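Local structure of hypothetical protein (Pseudomonas aeruginosa, 4HSP) at residues A39-P44 against L130-Y135; L6-L11 against L79-G84. The protein is of unknown function, belongs to the DUF3299 family of the OB clan, and probably carries a signal peptide that directs it for export. All coordinates share one frame; numbering follows the deposited sequence.

Interaction 1 (A39-P44 against L130-Y135); sequences ASQQSP and LAAAGY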
# COMPACT_ATOMS: atom_id res chain seq x y z
N ALA A 39 -14.79 23.29 2.97
CA ALA A 39 -16.07 22.61 2.78
C ALA A 39 -15.99 21.09 2.79
O ALA A 39 -17.03 20.46 2.90
CB ALA A 39 -16.71 23.08 1.48
N SER A 40 -14.78 20.49 2.69
CA SER A 40 -14.59 19.03 2.68
C SER A 40 -15.36 18.34 3.82
O SER A 40 -16.08 17.37 3.57
CB SER A 40 -13.11 18.68 2.79
OG SER A 40 -12.33 19.42 1.88
N GLN A 41 -15.20 18.85 5.07
CA GLN A 41 -15.83 18.27 6.26
C GLN A 41 -17.13 19.01 6.52
O GLN A 41 -17.12 20.18 6.91
CB GLN A 41 -14.88 18.30 7.48
CG GLN A 41 -15.49 17.77 8.77
CD GLN A 41 -14.51 17.86 9.89
OE1 GLN A 41 -13.87 18.89 10.11
NE2 GLN A 41 -14.35 16.78 10.62
N GLN A 42 -18.26 18.34 6.26
CA GLN A 42 -19.57 18.98 6.34
C GLN A 42 -20.10 19.16 7.75
O GLN A 42 -20.91 20.06 7.95
CB GLN A 42 -20.58 18.30 5.44
CG GLN A 42 -20.49 18.85 4.00
CD GLN A 42 -20.61 20.38 3.86
OE1 GLN A 42 -21.68 20.98 4.03
NE2 GLN A 42 -19.51 21.02 3.50
N SER A 43 -19.59 18.40 8.75
CA SER A 43 -19.99 18.60 10.14
C SER A 43 -18.70 18.77 10.97
O SER A 43 -18.23 17.82 11.62
CB SER A 43 -20.88 17.46 10.65
OG SER A 43 -21.81 17.05 9.66
N PRO A 44 -18.09 19.98 10.95
CA PRO A 44 -16.82 20.19 11.66
C PRO A 44 -17.00 20.55 13.13
O PRO A 44 -16.00 20.72 13.85
CB PRO A 44 -16.19 21.33 10.88
CG PRO A 44 -17.34 22.14 10.41
CD PRO A 44 -18.49 21.21 10.22
N LEU A 130 -6.83 19.46 7.51
CA LEU A 130 -7.40 18.23 6.99
C LEU A 130 -8.78 17.98 7.55
O LEU A 130 -9.64 17.51 6.81
CB LEU A 130 -6.47 17.06 7.35
CG LEU A 130 -6.42 15.85 6.42
CD1 LEU A 130 -6.11 16.24 4.96
CD2 LEU A 130 -5.37 14.89 6.89
N ALA A 131 -8.99 18.24 8.86
CA ALA A 131 -10.25 18.02 9.55
C ALA A 131 -10.22 18.52 10.99
O ALA A 131 -9.18 18.58 11.61
CB ALA A 131 -10.58 16.54 9.54
N ALA A 132 -11.41 18.83 11.52
CA ALA A 132 -11.63 19.19 12.91
C ALA A 132 -12.08 17.95 13.67
O ALA A 132 -12.80 17.12 13.11
CB ALA A 132 -12.68 20.29 13.01
N ALA A 133 -11.65 17.81 14.94
CA ALA A 133 -12.02 16.71 15.83
C ALA A 133 -12.59 17.28 17.12
O ALA A 133 -12.18 18.37 17.53
CB ALA A 133 -10.83 15.81 16.10
N GLY A 134 -13.54 16.57 17.72
CA GLY A 134 -14.18 16.94 18.98
C GLY A 134 -13.58 16.20 20.16
O GLY A 134 -13.89 16.51 21.31
N TYR A 135 -12.68 15.24 19.86
CA TYR A 135 -12.00 14.37 20.82
C TYR A 135 -10.50 14.34 20.63
O TYR A 135 -10.01 14.47 19.51
CB TYR A 135 -12.55 12.93 20.71
CG TYR A 135 -14.04 12.84 20.89
CD1 TYR A 135 -14.63 13.03 22.14
CD2 TYR A 135 -14.89 12.62 19.80
CE1 TYR A 135 -16.02 12.96 22.31
CE2 TYR A 135 -16.27 12.55 19.96
CZ TYR A 135 -16.83 12.71 21.22
OH TYR A 135 -18.19 12.63 21.40
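Gln41 and Ala132 show how a side-chain amide can pair with the N-H and C=O of one strand residue, much as the opposite residue does in a hydrogen-bonded pair of an antiparallel sheet. The carboxamide of Gln41 meets the backbone of Ala132 at two points: OE1 accepts from Ala132 N at 2.8 Å along a nearly straight N-H line (168°), and NE2 donates to Ala132 O at 3.0 Å. The second bond lies close to the amide plane of Gln41 and meets a lone pair of the carbonyl oxygen. The first is less flat, since Ala132 N sits 19° from the plane of the Gln41 carbonyl. Gripped through both its oxygen and its nitrogen, the amide has its flip state defined as well as its position.

The reach comes from a fully extended chain, with CG anti to the backbone N (chi1 178°) and the next torsion also trans. Around this pair the methyl groups fill in. Ala132 CB stands 3.4 Å from Gln41 OE1 and 3.5 Å from Pro44 O, and the ring carbon Pro44 CB touches it at 4.2 Å. Ala131 CB lies 3.9 Å from Gln41 NE2.

Further out, NE2 also donates to Pro92 O, which gives the nitrogen a second carbonyl partner. Within the loop, Gln42 NE2 bonds to Ala39 O across the start of the turn that presents Gln41, while the backbone of Ser43 pairs with Ser94, a residue that also bonds to Gly134. Segment 39-44 belongs to the long loop between helix 26-34 and strand 55-68; through Gln41 it is joined to the start of strand 132-144, just where that strand enters the sheet.

Interaction 2 (L6-L11 against L79-G84); sequences LTWSQL and LVPYYG. With EDO (1,2-ethanediol), chain D; EDO (1,2-ethanediol), chain C.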
# COMPACT_ATOMS: atom_id res chain seq x y z
N LEU A 6 -14.59 1.43 23.59
CA LEU A 6 -15.61 2.27 22.97
C LEU A 6 -15.92 1.79 21.56
O LEU A 6 -15.11 1.09 20.96
CB LEU A 6 -15.14 3.74 22.91
CG LEU A 6 -14.85 4.47 24.25
CD1 LEU A 6 -14.43 5.91 23.96
CD2 LEU A 6 -16.06 4.43 25.18
N THR A 7 -17.11 2.13 21.06
CA THR A 7 -17.52 1.94 19.67
C THR A 7 -17.62 3.34 19.11
O THR A 7 -17.79 4.28 19.89
CB THR A 7 -18.82 1.15 19.54
OG1 THR A 7 -19.92 1.96 19.97
CG2 THR A 7 -18.78 -0.21 20.26
N TRP A 8 -17.57 3.51 17.78
CA TRP A 8 -17.70 4.84 17.22
C TRP A 8 -19.07 5.45 17.48
O TRP A 8 -19.15 6.66 17.63
CB TRP A 8 -17.40 4.81 15.72
CG TRP A 8 -15.93 4.69 15.49
CD1 TRP A 8 -15.22 3.54 15.30
CD2 TRP A 8 -14.96 5.74 15.63
NE1 TRP A 8 -13.88 3.82 15.17
CE2 TRP A 8 -13.70 5.17 15.34
CE3 TRP A 8 -15.05 7.11 15.88
CZ2 TRP A 8 -12.53 5.95 15.30
CZ3 TRP A 8 -13.89 7.87 15.86
CH2 TRP A 8 -12.65 7.29 15.58
N SER A 9 -20.13 4.63 17.61
CA SER A 9 -21.49 5.11 17.87
C SER A 9 -21.63 5.71 19.28
O SER A 9 -22.55 6.51 19.48
CB SER A 9 -22.53 4.01 17.67
OG SER A 9 -22.27 2.89 18.49
N GLN A 10 -20.73 5.34 20.24
CA GLN A 10 -20.75 5.88 21.61
C GLN A 10 -20.16 7.31 21.65
O GLN A 10 -20.24 7.99 22.67
CB GLN A 10 -19.97 4.97 22.57
CG GLN A 10 -20.63 3.63 22.88
CD GLN A 10 -19.74 2.80 23.76
OE1 GLN A 10 -18.99 1.95 23.30
NE2 GLN A 10 -19.76 3.06 25.04
N LEU A 11 -19.60 7.77 20.51
CA LEU A 11 -19.02 9.09 20.40
C LEU A 11 -20.03 10.08 19.85
O LEU A 11 -19.74 11.27 19.78
CB LEU A 11 -17.74 9.04 19.53
CG LEU A 11 -16.40 8.85 20.25
CD1 LEU A 11 -16.39 7.59 21.16
CD2 LEU A 11 -15.27 8.84 19.25
N LEU A 79 -7.47 9.45 14.23
CA LEU A 79 -8.08 8.13 14.30
C LEU A 79 -9.48 8.30 13.76
O LEU A 79 -10.23 9.18 14.20
CB LEU A 79 -8.09 7.55 15.73
CG LEU A 79 -8.53 6.09 15.86
CD1 LEU A 79 -7.50 5.13 15.15
CD2 LEU A 79 -8.71 5.72 17.31
N VAL A 80 -9.78 7.54 12.71
CA VAL A 80 -11.03 7.60 11.96
C VAL A 80 -11.63 6.17 11.87
O VAL A 80 -10.88 5.18 11.99
CB VAL A 80 -10.77 8.23 10.55
CG1 VAL A 80 -10.42 9.72 10.67
CG2 VAL A 80 -9.66 7.47 9.83
N PRO A 81 -12.95 6.04 11.63
CA PRO A 81 -13.56 4.70 11.60
C PRO A 81 -13.40 3.95 10.27
O PRO A 81 -13.84 2.81 10.15
CB PRO A 81 -15.05 4.97 11.90
CG PRO A 81 -15.20 6.46 11.99
CD PRO A 81 -13.98 7.09 11.46
N TYR A 82 -12.85 4.61 9.25
CA TYR A 82 -12.72 3.95 7.97
C TYR A 82 -11.48 4.43 7.26
O TYR A 82 -11.03 5.57 7.44
CB TYR A 82 -13.97 4.10 7.07
CG TYR A 82 -14.54 5.49 6.96
CD1 TYR A 82 -15.53 5.93 7.83
CD2 TYR A 82 -14.15 6.35 5.94
CE1 TYR A 82 -16.08 7.20 7.73
CE2 TYR A 82 -14.70 7.63 5.83
CZ TYR A 82 -15.67 8.05 6.73
OH TYR A 82 -16.23 9.30 6.65
N TYR A 83 -10.89 3.50 6.49
CA TYR A 83 -9.71 3.76 5.71
C TYR A 83 -10.05 4.76 4.61
O TYR A 83 -11.13 4.69 4.03
CB TYR A 83 -9.16 2.45 5.14
CG TYR A 83 -8.01 2.62 4.18
CD1 TYR A 83 -6.70 2.70 4.63
CD2 TYR A 83 -8.24 2.75 2.81
CE1 TYR A 83 -5.64 2.90 3.74
CE2 TYR A 83 -7.19 2.97 1.92
CZ TYR A 83 -5.89 3.03 2.39
OH TYR A 83 -4.85 3.20 1.49
N GLY A 84 -9.12 5.66 4.34
CA GLY A 84 -9.26 6.64 3.28
C GLY A 84 -9.86 7.97 3.69
O GLY A 84 -9.80 8.93 2.91
C1 EDO D . -17.64 -2.68 23.68
O1 EDO D . -17.76 -3.69 24.66
C2 EDO D . -18.89 -1.78 23.70
O2 EDO D . -18.56 -0.54 24.32
C1 EDO C . -17.55 2.72 28.44
O1 EDO C . -18.02 1.64 27.60
C2 EDO C . -18.59 3.89 28.56
O2 EDO C . -18.03 4.99 29.29
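Where strand 73-80 leaves the mixed sheet, Pro81 is met by Trp8 from the short 3-10 segment 8-11, which follows the parallel-paired strand 4-5. The contact is a CH-pi arrangement: Pro81 CB lies 3.5 Å from the centroid of the five-membered ring of Trp8 and only 3° off its normal. Pro81 CG extends the overlap toward the ring fusion, reaching Trp8 CD2 at 3.7 Å.

The benzo end of the indole runs on along the backbone. The edge of the Trp8 ring faces Leu79 O, with CH2 3.4 Å from that oxygen and the oxygen near the ring plane, and Trp8 CZ2 lies 4.0 Å from Leu79 CG. Val80 contributes its carbonyl carbon, 3.6 Å from Trp8 CZ2. With Trp8 CG beside the backbone N (chi1 -75°), the indole points inward from the 3-10 turn, and its NE1 donates to Pro60 O, fixing the rotation of the ring. Leu59 and Val98 of the same chain pack on it, as does Leu23 of a second subunit.

The turn is tied together on its outer side: Gln10 OE1 accepts from Thr7 N at 2.9 Å, and the hydroxyls Thr7 OG1 and Ser9 OG bond to each other at 2.9 Å. Two 1,2-ethanediol molecules, probably from the crystallisation liquor, lie beside the Gln10 amide.

Between the two segments, then, adhesion comes from dispersion and CH-pi attraction. The electron-rich indole face receives the proline C-H groups, the ring edge probably adds a weak electrostatic pull toward Leu79 O, and the one polar atom of this buried side chain is satisfied by Pro60.

Overall arrangement
Interactions 1 and 2 lie about 14 Å apart, centre to centre, and draw on the same mixed sheet. Along the chain their segments alternate, 6-11, 39-44, 79-84 and 130-135, so the two closures interlock and neither is nested inside the other. Each brings a segment from a loop against one end of a sheet strand: the end of 73-80 in interaction 2, the start of 132-144 in interaction 1. They also touch directly, through a probable hydrogen bond of 2.6 Å between Tyr135 OH and Leu11 O. Together they hold the N-terminal segment 6-11 and the loop after helix 26-34 against a sheet consistent with the OB clan.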